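Hypothetical protein, IPT/TIG domain protein (PDB 4HW6) is of unknown function but probably serves as an auxiliary nutrient-binding, perhaps carbohydrate-binding, protein that joins an IPT/TIG domain to a six-bladed beta-propeller. Local coordinates at residues 11-16 against 43-48; 17-22 against 93-98; 39-44 against 65-70; 50-55 against 82-87; 57-62 against 69-74. One frame throughout, in Å; residues are numbered along the deposited sequence. Where two conformers were deposited one is given.

How the interactions relate
All five contacts belong to the small IPT/TIG domain at the N-terminal end of the chain, whose two layers of strands have an immunoglobulin-like form. Interactions 1 and 3 have centres about 7 Å apart and share Phe43 and Gly44. Interactions 4 and 5, with centres about 8 Å apart, are neighbouring strand pairs, joined where Val52 bonds to Ala59. The centres of interactions 2 and 4 are about 9 Å apart; along the chain interaction 4 is nested inside the loop closed by interaction 2. Interactions 2 and 5 do not touch; their centres are about 17 Å apart. The Phe43 ring and the Leu69 side chain meet the valines of interaction 4 in the core between the layers.

Interaction 1: 11-16 against 43-48; sequences GTPFNP and FGNDVS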
# COMPACT_ATOMS: atom_id res chain seq x y z
N GLY A 11 28.05 -39.02 -10.09
CA GLY A 11 29.35 -38.79 -9.47
C GLY A 11 29.53 -39.71 -8.27
O GLY A 11 29.09 -40.85 -8.29
N THR A 12 30.17 -39.20 -7.22
CA THR A 12 30.41 -39.99 -5.99
C THR A 12 29.11 -40.31 -5.23
O THR A 12 28.27 -39.43 -5.05
CB THR A 12 31.33 -39.23 -5.01
OG1 THR A 12 32.28 -38.44 -5.74
CG2 THR A 12 32.07 -40.20 -4.09
N PRO A 13 28.95 -41.58 -4.78
CA PRO A 13 27.80 -41.93 -3.93
C PRO A 13 27.84 -41.22 -2.58
O PRO A 13 28.92 -40.95 -2.05
CB PRO A 13 27.94 -43.46 -3.75
CG PRO A 13 28.85 -43.91 -4.83
CD PRO A 13 29.75 -42.76 -5.14
N PHE A 14 26.66 -40.91 -2.03
CA PHE A 14 26.56 -40.25 -0.73
C PHE A 14 27.24 -41.10 0.37
O PHE A 14 27.05 -42.31 0.43
CB PHE A 14 25.08 -40.02 -0.38
CG PHE A 14 24.87 -39.46 0.99
CD1 PHE A 14 25.20 -38.14 1.27
CD2 PHE A 14 24.34 -40.25 2.00
CE1 PHE A 14 25.01 -37.63 2.54
CE2 PHE A 14 24.15 -39.74 3.27
CZ PHE A 14 24.49 -38.42 3.54
N ASN A 15 28.04 -40.45 1.21
CA ASN A 15 28.71 -41.11 2.33
C ASN A 15 28.06 -40.65 3.63
O ASN A 15 28.23 -39.48 4.02
CB ASN A 15 30.21 -40.79 2.34
CG ASN A 15 30.97 -41.57 3.41
OD1 ASN A 15 30.39 -42.06 4.38
ND2 ASN A 15 32.29 -41.69 3.22
N PRO A 16 27.33 -41.54 4.31
CA PRO A 16 26.60 -41.13 5.52
C PRO A 16 27.50 -40.78 6.72
O PRO A 16 27.03 -40.19 7.69
CB PRO A 16 25.69 -42.32 5.83
CG PRO A 16 26.32 -43.49 5.15
CD PRO A 16 27.09 -42.96 3.97
N PHE A 43 27.06 -34.57 -1.89
CA PHE A 43 25.69 -34.36 -2.37
C PHE A 43 25.07 -35.67 -2.89
O PHE A 43 23.85 -35.73 -3.12
CB PHE A 43 25.64 -33.33 -3.50
CG PHE A 43 26.09 -31.93 -3.13
CD1 PHE A 43 26.29 -31.54 -1.82
CD2 PHE A 43 26.30 -31.00 -4.13
CE1 PHE A 43 26.70 -30.25 -1.51
CE2 PHE A 43 26.70 -29.70 -3.83
CZ PHE A 43 26.92 -29.33 -2.52
N GLY A 44 25.91 -36.67 -3.10
CA GLY A 44 25.46 -37.96 -3.62
C GLY A 44 25.27 -37.88 -5.12
O GLY A 44 25.60 -36.86 -5.74
N ASN A 45 24.75 -38.95 -5.71
CA ASN A 45 24.56 -39.02 -7.16
C ASN A 45 23.13 -39.40 -7.56
O ASN A 45 22.90 -39.94 -8.64
CB ASN A 45 25.56 -40.00 -7.79
CG ASN A 45 25.38 -41.43 -7.30
OD1 ASN A 45 24.31 -41.80 -6.82
ND2 ASN A 45 26.42 -42.24 -7.43
N ASP A 46 22.18 -39.12 -6.67
CA ASP A 46 20.77 -39.44 -6.89
C ASP A 46 19.92 -38.18 -6.72
O ASP A 46 19.79 -37.67 -5.60
CB ASP A 46 20.34 -40.54 -5.91
CG ASP A 46 18.97 -41.12 -6.24
OD1 ASP A 46 18.19 -40.46 -6.96
OD2 ASP A 46 18.68 -42.23 -5.75
N VAL A 47 19.32 -37.72 -7.82
CA VAL A 47 18.55 -36.47 -7.83
C VAL A 47 17.32 -36.55 -6.93
O VAL A 47 16.97 -35.58 -6.25
CB VAL A 47 18.10 -36.11 -9.27
CG1 VAL A 47 17.57 -34.69 -9.32
CG2 VAL A 47 19.24 -36.29 -10.26
N SER A 48 16.66 -37.71 -6.92
CA SER A 48 15.45 -37.90 -6.09
C SER A 48 15.74 -37.86 -4.58
O SER A 48 14.83 -37.67 -3.79
CB SER A 48 14.76 -39.22 -6.46
OG SER A 48 15.64 -40.32 -6.29
O HOH W 1 28.72 -37.52 -3.16
O HOH W 2 24.38 -40.99 -3.54
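The N-terminal tail 11-16 lies along the loop 43-48 of the IPT/TIG domain, an immunoglobulin-like beta-sandwich of the E-set clan. Neither segment is helix or strand here, and the contact is small and at the surface.

One direct hydrogen bond crosses it. The side-chain amide of Asn45 gives ND2 to Gly11 O, 3.1 Å away and nearly straight at 166°. The oxygen lies close to the amide plane of Asn45, but the donor sits above the carbonyl plane of Gly11. Asn45 CG stands between its own backbone N and carbonyl carbon (chi1 63°), and this brings the amide to the tail. The same ND2 lies 3.9 Å from Pro13 CG, where the two side chains cross obliquely.

Two waters tie the backbones together. One donates a hydrogen bond to Thr12 O and accepts one from Gly44 N. The other accepts from both Phe14 N and Asn45 N.

The packing is closest at Gly44. Its CA lies 3.6 Å from Phe14 N and 3.9 Å from Phe14 CB. A side chain there would press on Phe14 CB, and the positive phi also favours glycine. Phe14 CG is anti to the backbone N (chi1 175°), and the ring packs on Val86 and Lys95.

Polar groups of the tail also grip the domain. Thr12 OG1 bonds to Glu67 OE2, and Asn15 N bonds to Asn42 OD1. Within loop 43-48, Ser48 OG donates to Asp46 OD1 over 2.6 Å, meeting that oxygen from above the carboxylate plane.

Interaction 2: 17-22 against 93-98; sequences KEEIVV and ELKSGV
Segment 17-22 and residues 95-98 run in nearly the same direction, 21° apart, but no direct backbone hydrogen bond links 17-22 to 93-98. Side chains and waters bridge them instead.

The tight part centres on Ile20 and Gly97. Ile20 turns toward strand 93-98, with CG1 anti to its carbonyl carbon. Its CD1 reaches 3.5 Å from Lys95 O and 3.7 Å from Lys95 CB. Gly97 CA makes a CA-H...O contact with Ile20 O at 3.5 Å. A side chain on Gly97 would clash with that oxygen. Farther along, Val22 CG2 rests 3.6 Å from Gly97 O.

The looser side is polar and more exposed. Lys95 bends at chi2 (-76°) and passes its CE 3.6 Å from Glu18 O. Its NZ forms a salt bridge with Glu19 OE2 at 2.7 Å, approaching that oxygen from above the carboxylate plane. The two chains cross at about a right angle. Glu19 is itself bent at chi2, which brings its carboxylate to the lysine. One water accepts from Ile20 N and donates to Glu19 OE1 and Ser96 O. A second joins Val22 N to Val98 O.

Strand 93-98 is an outermost strand of its sheet and pairs with strand 82-87. Leu94 and Lys95 both face Val86 there, in a classic beta bulge. Strand 21-30 pairs with strand 35-41, and Ile20 packs between Val86 and Phe43.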
# COMPACT_ATOMS: atom_id res chain seq x y z
N LYS A 17 28.78 -41.15 6.65
CA LYS A 17 29.72 -40.78 7.69
C LYS A 17 30.13 -39.32 7.63
O LYS A 17 30.56 -38.77 8.64
CB LYS A 17 30.99 -41.62 7.59
CG LYS A 17 30.76 -43.11 7.76
CD LYS A 17 32.04 -43.89 7.51
CE LYS A 17 33.20 -43.37 8.35
NZ LYS A 17 34.34 -44.33 8.42
N GLU A 18 30.04 -38.72 6.45
CA GLU A 18 30.60 -37.40 6.20
C GLU A 18 29.52 -36.33 6.19
O GLU A 18 28.38 -36.60 5.83
CB GLU A 18 31.31 -37.36 4.85
CG GLU A 18 32.53 -38.27 4.74
CD GLU A 18 33.31 -38.03 3.46
OE1 GLU A 18 32.78 -37.37 2.53
OE2 GLU A 18 34.46 -38.50 3.38
N GLU A 19 29.90 -35.11 6.54
CA GLU A 19 28.98 -33.98 6.50
C GLU A 19 28.74 -33.53 5.06
O GLU A 19 29.55 -33.79 4.17
CB GLU A 19 29.53 -32.80 7.33
CG GLU A 19 29.68 -33.09 8.81
CD GLU A 19 28.40 -33.62 9.45
OE1 GLU A 19 27.38 -32.90 9.45
OE2 GLU A 19 28.41 -34.77 9.95
N ILE A 20 27.61 -32.88 4.83
CA ILE A 20 27.41 -32.19 3.57
C ILE A 20 28.00 -30.79 3.71
O ILE A 20 27.67 -30.05 4.64
CB ILE A 20 25.92 -32.13 3.18
CG1 ILE A 20 25.43 -33.53 2.83
CG2 ILE A 20 25.70 -31.17 2.01
CD1 ILE A 20 23.93 -33.62 2.63
N VAL A 21 28.90 -30.44 2.80
CA VAL A 21 29.54 -29.12 2.80
C VAL A 21 29.03 -28.37 1.58
O VAL A 21 29.03 -28.91 0.47
CB VAL A 21 31.07 -29.23 2.74
CG1 VAL A 21 31.69 -27.84 2.87
CG2 VAL A 21 31.58 -30.16 3.84
N VAL A 22 28.54 -27.15 1.79
CA VAL A 22 28.14 -26.32 0.68
C VAL A 22 29.19 -25.21 0.63
O VAL A 22 29.23 -24.34 1.51
CB VAL A 22 26.70 -25.78 0.87
CG1 VAL A 22 26.23 -25.07 -0.40
CG2 VAL A 22 25.74 -26.92 1.25
N GLU A 93 15.62 -37.17 6.47
CA GLU A 93 16.87 -36.44 6.24
C GLU A 93 18.03 -37.11 6.97
O GLU A 93 17.95 -37.37 8.16
CB GLU A 93 16.73 -34.99 6.72
CG GLU A 93 17.96 -34.11 6.54
CD GLU A 93 17.72 -32.68 7.00
OE1 GLU A 93 16.94 -31.95 6.35
OE2 GLU A 93 18.31 -32.27 8.02
N LEU A 94 19.09 -37.41 6.22
CA LEU A 94 20.30 -38.01 6.78
C LEU A 94 21.30 -36.94 7.19
O LEU A 94 21.86 -36.98 8.29
CB LEU A 94 20.92 -38.95 5.75
CG LEU A 94 20.15 -40.26 5.56
CD1 LEU A 94 20.65 -40.99 4.32
CD2 LEU A 94 20.28 -41.13 6.80
N LYS A 95 21.53 -35.98 6.29
CA LYS A 95 22.46 -34.88 6.51
C LYS A 95 21.96 -33.62 5.80
O LYS A 95 21.22 -33.69 4.83
CB LYS A 95 23.85 -35.19 5.94
CG LYS A 95 24.60 -36.36 6.54
CD LYS A 95 25.19 -36.05 7.90
CE LYS A 95 25.97 -37.24 8.41
NZ LYS A 95 26.71 -36.91 9.65
N SER A 96 22.42 -32.47 6.28
CA SER A 96 22.23 -31.23 5.58
C SER A 96 23.40 -30.31 5.87
O SER A 96 24.06 -30.42 6.90
CB SER A 96 20.92 -30.56 5.99
OG SER A 96 20.99 -30.14 7.33
N GLY A 97 23.65 -29.40 4.94
CA GLY A 97 24.65 -28.36 5.10
C GLY A 97 24.09 -27.07 4.55
O GLY A 97 23.18 -27.08 3.72
N VAL A 98 24.62 -25.95 5.04
CA VAL A 98 24.24 -24.62 4.55
C VAL A 98 25.52 -23.85 4.22
O VAL A 98 26.52 -23.94 4.94
CB VAL A 98 23.41 -23.82 5.57
CG1 VAL A 98 22.75 -22.61 4.90
CG2 VAL A 98 22.34 -24.69 6.22
O HOH W 3 26.05 -32.46 7.09
O HOH W 4 28.60 -26.00 4.34

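Interaction 3: 39-44 against 65-70; sequences YGRNFG and KGESLL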
# COMPACT_ATOMS: atom_id res chain seq x y z
N TYR A 39 28.15 -25.90 -5.35
CA TYR A 39 29.37 -26.70 -5.29
C TYR A 39 29.64 -27.06 -3.84
O TYR A 39 29.34 -26.28 -2.94
CB TYR A 39 30.58 -25.92 -5.82
CG TYR A 39 30.51 -25.53 -7.27
CD1 TYR A 39 31.01 -26.36 -8.27
CD2 TYR A 39 29.96 -24.31 -7.64
CE1 TYR A 39 30.94 -25.99 -9.61
CE2 TYR A 39 29.89 -23.93 -8.96
CZ TYR A 39 30.38 -24.77 -9.95
OH TYR A 39 30.29 -24.36 -11.27
N GLY A 40 30.21 -28.24 -3.61
CA GLY A 40 30.58 -28.63 -2.26
C GLY A 40 30.97 -30.08 -2.18
O GLY A 40 31.61 -30.60 -3.10
N ARG A 41 30.61 -30.73 -1.07
CA ARG A 41 30.95 -32.15 -0.88
C ARG A 41 29.77 -32.97 -0.42
O ARG A 41 28.97 -32.51 0.40
CB ARG A 41 32.09 -32.33 0.15
CG ARG A 41 33.30 -31.42 0.01
CD ARG A 41 34.59 -32.22 -0.03
NE ARG A 41 34.81 -32.76 -1.37
CZ ARG A 41 35.75 -33.66 -1.70
NH1 ARG A 41 35.85 -34.07 -2.96
NH2 ARG A 41 36.58 -34.14 -0.78
N ASN A 42 29.69 -34.21 -0.91
CA ASN A 42 28.82 -35.25 -0.36
C ASN A 42 27.33 -35.02 -0.67
O ASN A 42 26.47 -35.27 0.18
CB ASN A 42 29.06 -35.44 1.15
CG ASN A 42 28.60 -36.80 1.67
OD1 ASN A 42 28.57 -37.79 0.93
ND2 ASN A 42 28.25 -36.85 2.94
N PHE A 43 27.06 -34.57 -1.89
CA PHE A 43 25.69 -34.36 -2.37
C PHE A 43 25.07 -35.67 -2.89
O PHE A 43 23.85 -35.73 -3.12
CB PHE A 43 25.64 -33.33 -3.50
CG PHE A 43 26.09 -31.93 -3.13
CD1 PHE A 43 26.29 -31.54 -1.82
CD2 PHE A 43 26.30 -31.00 -4.13
CE1 PHE A 43 26.70 -30.25 -1.51
CE2 PHE A 43 26.70 -29.70 -3.83
CZ PHE A 43 26.92 -29.33 -2.52
N GLY A 44 25.91 -36.67 -3.10
CA GLY A 44 25.46 -37.96 -3.62
C GLY A 44 25.27 -37.88 -5.12
O GLY A 44 25.60 -36.86 -5.74
N LYS A 65 25.94 -34.35 -8.93
CA LYS A 65 27.17 -35.01 -9.39
C LYS A 65 28.19 -35.14 -8.26
O LYS A 65 29.40 -35.05 -8.49
CB LYS A 65 27.79 -34.23 -10.56
CG LYS A 65 26.79 -33.81 -11.62
CD LYS A 65 27.50 -33.24 -12.84
CE LYS A 65 26.50 -32.83 -13.92
NZ LYS A 65 27.13 -32.84 -15.26
N GLY A 66 27.71 -35.35 -7.03
CA GLY A 66 28.57 -35.55 -5.88
C GLY A 66 29.15 -34.28 -5.29
O GLY A 66 28.95 -34.00 -4.10
N GLU A 67 29.88 -33.52 -6.10
CA GLU A 67 30.54 -32.29 -5.66
C GLU A 67 29.89 -31.05 -6.28
O GLU A 67 30.33 -29.92 -6.02
CB GLU A 67 32.03 -32.32 -6.00
CG GLU A 67 32.80 -33.44 -5.31
CD GLU A 67 32.56 -34.82 -5.92
OE1 GLU A 67 32.53 -34.93 -7.17
OE2 GLU A 67 32.42 -35.80 -5.15
N SER A 68 28.85 -31.25 -7.08
CA SER A 68 28.02 -30.15 -7.55
C SER A 68 26.59 -30.62 -7.79
O SER A 68 26.32 -31.81 -7.89
CB SER A 68 28.57 -29.54 -8.84
OG SER A 68 28.47 -30.47 -9.91
N LEU A 69 25.68 -29.65 -7.87
CA LEU A 69 24.32 -29.90 -8.32
C LEU A 69 23.84 -28.66 -9.05
O LEU A 69 24.37 -27.56 -8.84
CB LEU A 69 23.40 -30.27 -7.14
CG LEU A 69 23.14 -29.24 -6.03
CD1 LEU A 69 22.13 -28.19 -6.51
CD2 LEU A 69 22.62 -29.92 -4.76
N LEU A 70 22.88 -28.87 -9.95
CA LEU A 70 22.24 -27.80 -10.70
C LEU A 70 20.80 -27.71 -10.23
O LEU A 70 20.08 -28.71 -10.22
CB LEU A 70 22.28 -28.11 -12.20
CG LEU A 70 21.59 -27.13 -13.16
CD1 LEU A 70 22.30 -25.78 -13.16
CD2 LEU A 70 21.55 -27.70 -14.58
O HOH W 5 31.25 -35.62 -2.59
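In this immunoglobulin-like IPT/TIG domain, strand 35-41 and the turn after it meet strand 68-72 and the turn before it. The strands are antiparallel. Tyr39 and Ser68 form a non-hydrogen-bonded pair, with Ser68 CB 4.0 Å from Tyr39 CD1.

Two nearly straight backbone bonds follow. Gly40 N donates to Glu67 O at 2.9 Å, from above the carbonyl plane. Phe43 N donates to Gly66 O at 3.0 Å, in plane and on a lone pair. A weak bond from Gly66 N to Gly44 O completes the set.

Phe43 CG lies beside the backbone N, anti to the carbonyl carbon (chi1 -62°). Ser68 C meets the ring edge in plane, 3.7 Å from Phe43 CD2. The same CD2 lies 3.9 Å from Leu69 CD2. An alanine here would remove the ring that meets Ser68 and Leu69, and would probably loosen the turn against strand 68-72.

Farther out, Arg41 and Glu67 cross obliquely. Their charges are near but form no salt bridge. Glu67 OE2, the partner of Thr12, is also reached by a water. This water accepts from Asn42 N and donates to Glu67 OE2 over 2.8 Å.

Interaction 4: 50-55 against 82-87; sequences VKVTIG and VKVSVV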
# COMPACT_ATOMS: atom_id res chain seq x y z
N VAL A 50 18.23 -35.77 -3.13
CA VAL A 50 18.76 -34.48 -2.70
C VAL A 50 17.66 -33.42 -2.72
O VAL A 50 16.85 -33.36 -3.65
CB VAL A 50 19.97 -34.04 -3.56
CG1 VAL A 50 19.53 -33.67 -4.96
CG2 VAL A 50 20.69 -32.86 -2.89
N LYS A 51 17.64 -32.61 -1.66
CA LYS A 51 16.71 -31.50 -1.53
C LYS A 51 17.53 -30.23 -1.41
O LYS A 51 18.54 -30.20 -0.69
CB LYS A 51 15.84 -31.68 -0.29
CG LYS A 51 14.96 -32.93 -0.29
CD LYS A 51 13.57 -32.66 -0.83
CE LYS A 51 12.58 -33.75 -0.43
NZ LYS A 51 12.35 -33.81 1.04
N VAL A 52 17.11 -29.18 -2.12
CA VAL A 52 17.75 -27.89 -2.03
C VAL A 52 16.68 -26.84 -1.69
O VAL A 52 15.60 -26.85 -2.26
CB VAL A 52 18.45 -27.50 -3.36
CG1 VAL A 52 19.09 -26.12 -3.26
CG2 VAL A 52 19.52 -28.54 -3.70
N THR A 53 16.97 -25.96 -0.73
CA THR A 53 16.16 -24.78 -0.50
C THR A 53 17.05 -23.55 -0.59
O THR A 53 18.23 -23.58 -0.19
CB THR A 53 15.44 -24.82 0.86
OG1 THR A 53 16.40 -24.89 1.93
CG2 THR A 53 14.51 -26.02 0.94
N ILE A 54 16.48 -22.48 -1.12
CA ILE A 54 17.10 -21.16 -1.17
C ILE A 54 16.16 -20.19 -0.47
O ILE A 54 14.98 -20.06 -0.84
CB ILE A 54 17.40 -20.71 -2.62
CG1 ILE A 54 18.24 -21.79 -3.33
CG2 ILE A 54 18.10 -19.36 -2.62
CD1 ILE A 54 18.81 -21.34 -4.67
N GLY A 55 16.66 -19.58 0.60
CA GLY A 55 15.85 -18.74 1.45
C GLY A 55 14.67 -19.46 2.08
O GLY A 55 13.68 -18.84 2.42
N VAL A 82 21.43 -20.99 1.34
CA VAL A 82 21.46 -22.10 0.40
C VAL A 82 21.74 -23.35 1.23
O VAL A 82 22.82 -23.48 1.82
CB VAL A 82 22.53 -21.88 -0.67
CG1 VAL A 82 22.71 -23.11 -1.56
CG2 VAL A 82 22.20 -20.64 -1.50
N LYS A 83 20.75 -24.24 1.31
CA LYS A 83 20.79 -25.45 2.13
C LYS A 83 20.60 -26.67 1.23
O LYS A 83 19.67 -26.71 0.42
CB LYS A 83 19.69 -25.42 3.19
CG LYS A 83 19.64 -26.60 4.14
CD LYS A 83 18.62 -26.37 5.24
CE LYS A 83 18.46 -27.59 6.14
NZ LYS A 83 17.50 -27.37 7.26
N VAL A 84 21.48 -27.65 1.39
CA VAL A 84 21.42 -28.89 0.65
C VAL A 84 21.27 -30.03 1.65
O VAL A 84 22.04 -30.12 2.61
CB VAL A 84 22.69 -29.11 -0.19
CG1 VAL A 84 22.66 -30.47 -0.89
CG2 VAL A 84 22.87 -27.97 -1.19
N SER A 85 20.28 -30.88 1.40
CA SER A 85 19.99 -32.03 2.25
C SER A 85 19.95 -33.30 1.42
O SER A 85 19.54 -33.28 0.25
CB SER A 85 18.63 -31.85 2.91
OG SER A 85 18.61 -30.71 3.76
N VAL A 86 20.35 -34.42 2.02
CA VAL A 86 20.21 -35.73 1.40
C VAL A 86 19.32 -36.58 2.30
O VAL A 86 19.51 -36.61 3.51
CB VAL A 86 21.58 -36.40 1.15
CG1 VAL A 86 21.41 -37.88 0.84
CG2 VAL A 86 22.31 -35.70 0.02
N VAL A 87 18.32 -37.24 1.70
CA VAL A 87 17.38 -38.09 2.44
C VAL A 87 17.68 -39.56 2.17
O VAL A 87 18.28 -39.90 1.15
CB VAL A 87 15.91 -37.79 2.07
CG1 VAL A 87 15.57 -36.32 2.29
CG2 VAL A 87 15.61 -38.18 0.63
O HOH W 6 17.68 -28.81 2.00
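Valines form the apolar centre between strands 50-54 and 82-87. Val50 CG2, anti to its backbone N, reaches 3.7 Å from Val84 CG1. The two side chains cross obliquely. Val52 CG2 lies 4.2 Å from Val84 CG2, and Ile54 packs more loosely on Val82. These side chains, with Val86, share one face of the sheet. Leu69 covers Val50, Val52 and Val84.

The backbones are joined by four hydrogen bonds. Lys51 N to Ser85 O and Ser85 N to Lys51 O are both 2.8 Å. Thr53 N to Lys83 O and Lys83 N to Thr53 O are both 3.0 Å. Lys83 N approaches Thr53 O nearly along the C=O axis.

The opposite face is polar. Thr53 and Lys83 lie side by side and point the same way, with Thr53 OG1 3.6 Å from Lys83 CB. Lys83 then runs extended, and its end leads away. Ser85 OG shares a water with Lys51 O and has a weak bond to Glu93 OE1. Lys51 bends at chi2, and its NZ comes 4.3 Å from Val87 CG1.

The strands run antiparallel, at 158°. One apolar and one polar face are typical of a sandwich strand pair, here in the immunoglobulin-like fold of an IPT/TIG domain.

Interaction 5: 57-62 against 69-74; sequences YPAKVI and LLCICP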
# COMPACT_ATOMS: atom_id res chain seq x y z
N TYR A 57 12.80 -21.81 0.58
CA TYR A 57 11.89 -22.31 -0.44
C TYR A 57 12.51 -23.42 -1.31
O TYR A 57 13.65 -23.27 -1.76
CB TYR A 57 11.42 -21.15 -1.31
CG TYR A 57 10.48 -20.24 -0.52
CD1 TYR A 57 10.97 -19.17 0.22
CD2 TYR A 57 9.12 -20.49 -0.49
CE1 TYR A 57 10.13 -18.36 0.96
CE2 TYR A 57 8.27 -19.69 0.26
CZ TYR A 57 8.78 -18.63 0.98
OH TYR A 57 7.94 -17.83 1.70
N PRO A 58 11.77 -24.52 -1.53
CA PRO A 58 12.27 -25.60 -2.37
C PRO A 58 12.72 -25.11 -3.74
O PRO A 58 12.06 -24.27 -4.34
CB PRO A 58 11.07 -26.53 -2.52
CG PRO A 58 10.24 -26.28 -1.30
CD PRO A 58 10.43 -24.82 -0.99
N ALA A 59 13.85 -25.64 -4.19
CA ALA A 59 14.38 -25.36 -5.52
C ALA A 59 14.44 -26.67 -6.28
O ALA A 59 14.98 -27.66 -5.79
CB ALA A 59 15.77 -24.73 -5.41
N LYS A 60 13.88 -26.68 -7.49
CA LYS A 60 13.87 -27.88 -8.31
C LYS A 60 15.33 -28.24 -8.62
O LYS A 60 16.09 -27.37 -9.00
CB LYS A 60 13.10 -27.65 -9.61
CG LYS A 60 12.37 -28.88 -10.15
CD LYS A 60 13.29 -29.85 -10.88
CE LYS A 60 12.52 -30.95 -11.60
NZ LYS A 60 11.93 -30.50 -12.89
N VAL A 61 15.69 -29.50 -8.40
CA VAL A 61 17.04 -29.99 -8.66
C VAL A 61 17.03 -30.70 -10.00
O VAL A 61 16.22 -31.62 -10.22
CB VAL A 61 17.50 -30.97 -7.56
CG1 VAL A 61 18.89 -31.50 -7.87
CG2 VAL A 61 17.48 -30.30 -6.20
N ILE A 62 17.93 -30.27 -10.89
CA ILE A 62 18.04 -30.82 -12.24
C ILE A 62 19.05 -31.96 -12.34
O ILE A 62 18.79 -32.97 -12.99
CB ILE A 62 18.43 -29.72 -13.24
CG1 ILE A 62 17.34 -28.64 -13.26
CG2 ILE A 62 18.64 -30.30 -14.64
CD1 ILE A 62 17.56 -27.58 -14.32
N LEU A 69 25.68 -29.65 -7.87
CA LEU A 69 24.32 -29.90 -8.32
C LEU A 69 23.84 -28.66 -9.05
O LEU A 69 24.37 -27.56 -8.84
CB LEU A 69 23.40 -30.27 -7.14
CG LEU A 69 23.14 -29.24 -6.03
CD1 LEU A 69 22.13 -28.19 -6.51
CD2 LEU A 69 22.62 -29.92 -4.76
N LEU A 70 22.88 -28.87 -9.95
CA LEU A 70 22.24 -27.80 -10.70
C LEU A 70 20.80 -27.71 -10.23
O LEU A 70 20.08 -28.71 -10.22
CB LEU A 70 22.28 -28.11 -12.20
CG LEU A 70 21.59 -27.13 -13.16
CD1 LEU A 70 22.30 -25.78 -13.16
CD2 LEU A 70 21.55 -27.70 -14.58
N CYS A 71 20.38 -26.50 -9.85
CA CYS A 71 19.01 -26.29 -9.41
C CYS A 71 18.45 -24.98 -9.98
O CYS A 71 19.18 -24.22 -10.64
CB CYS A 71 18.93 -26.33 -7.87
SG CYS A 71 19.66 -24.89 -7.09
N ILE A 72 17.16 -24.77 -9.77
CA ILE A 72 16.47 -23.59 -10.26
C ILE A 72 16.02 -22.74 -9.08
O ILE A 72 15.30 -23.21 -8.19
CB ILE A 72 15.25 -23.99 -11.11
CG1 ILE A 72 15.69 -24.81 -12.33
CG2 ILE A 72 14.45 -22.77 -11.58
CD1 ILE A 72 14.52 -25.29 -13.16
N CYS A 73 16.45 -21.48 -9.07
CA CYS A 73 16.09 -20.56 -8.00
C CYS A 73 14.57 -20.35 -7.94
O CYS A 73 13.94 -20.04 -8.95
CB CYS A 73 16.76 -19.20 -8.22
SG CYS A 73 16.49 -18.08 -6.83
N PRO A 74 13.97 -20.52 -6.74
CA PRO A 74 12.54 -20.33 -6.57
C PRO A 74 12.19 -18.86 -6.37
O PRO A 74 13.08 -18.04 -6.12
CB PRO A 74 12.26 -21.10 -5.28
CG PRO A 74 13.48 -20.85 -4.47
CD PRO A 74 14.62 -20.90 -5.47
O HOH W 7 12.80 -24.14 -8.47
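Ile62 carries much of the side-chain contact in the beta hairpin of strands 57-64 and 68-72. Its CB lies 3.6 Å from Leu70 O. CG2, anti to the backbone N, meets Leu70 CD2 at 3.9 Å, and the two side chains lie side by side, pointing the same way. CG1 runs beside the backbone N (chi1 -61°) and is more distant, 4.1 Å from Leu70 O. The tip, Ile62 CD1, touches Ile72 CG1 at 3.9 Å, where the two side chains cross obliquely. An alanine here would remove the CG2 and CD1 contacts and would probably leave Leu70 and Ile72 less well packed.

The backbone fixes these positions. Ile62 N donates to Leu70 O over 2.7 Å, in the carbonyl plane. Ile72 N donates to Lys60 O nearly along the C=O axis. Val61 and Cys71 form the non-hydrogen-bonded pair between them.

Toward the open end of the hairpin the pairing gives way. A water accepts from Lys60 N and donates to Ile72 O. Ala59 CB lies 3.2 Å from Ile72 O, a close approach. Pro74 then packs its CG against Tyr57 CB at 3.8 Å. Pro58 and Pro74 have no backbone N-H to offer, which is consistent with carbon contacts prevailing at this end.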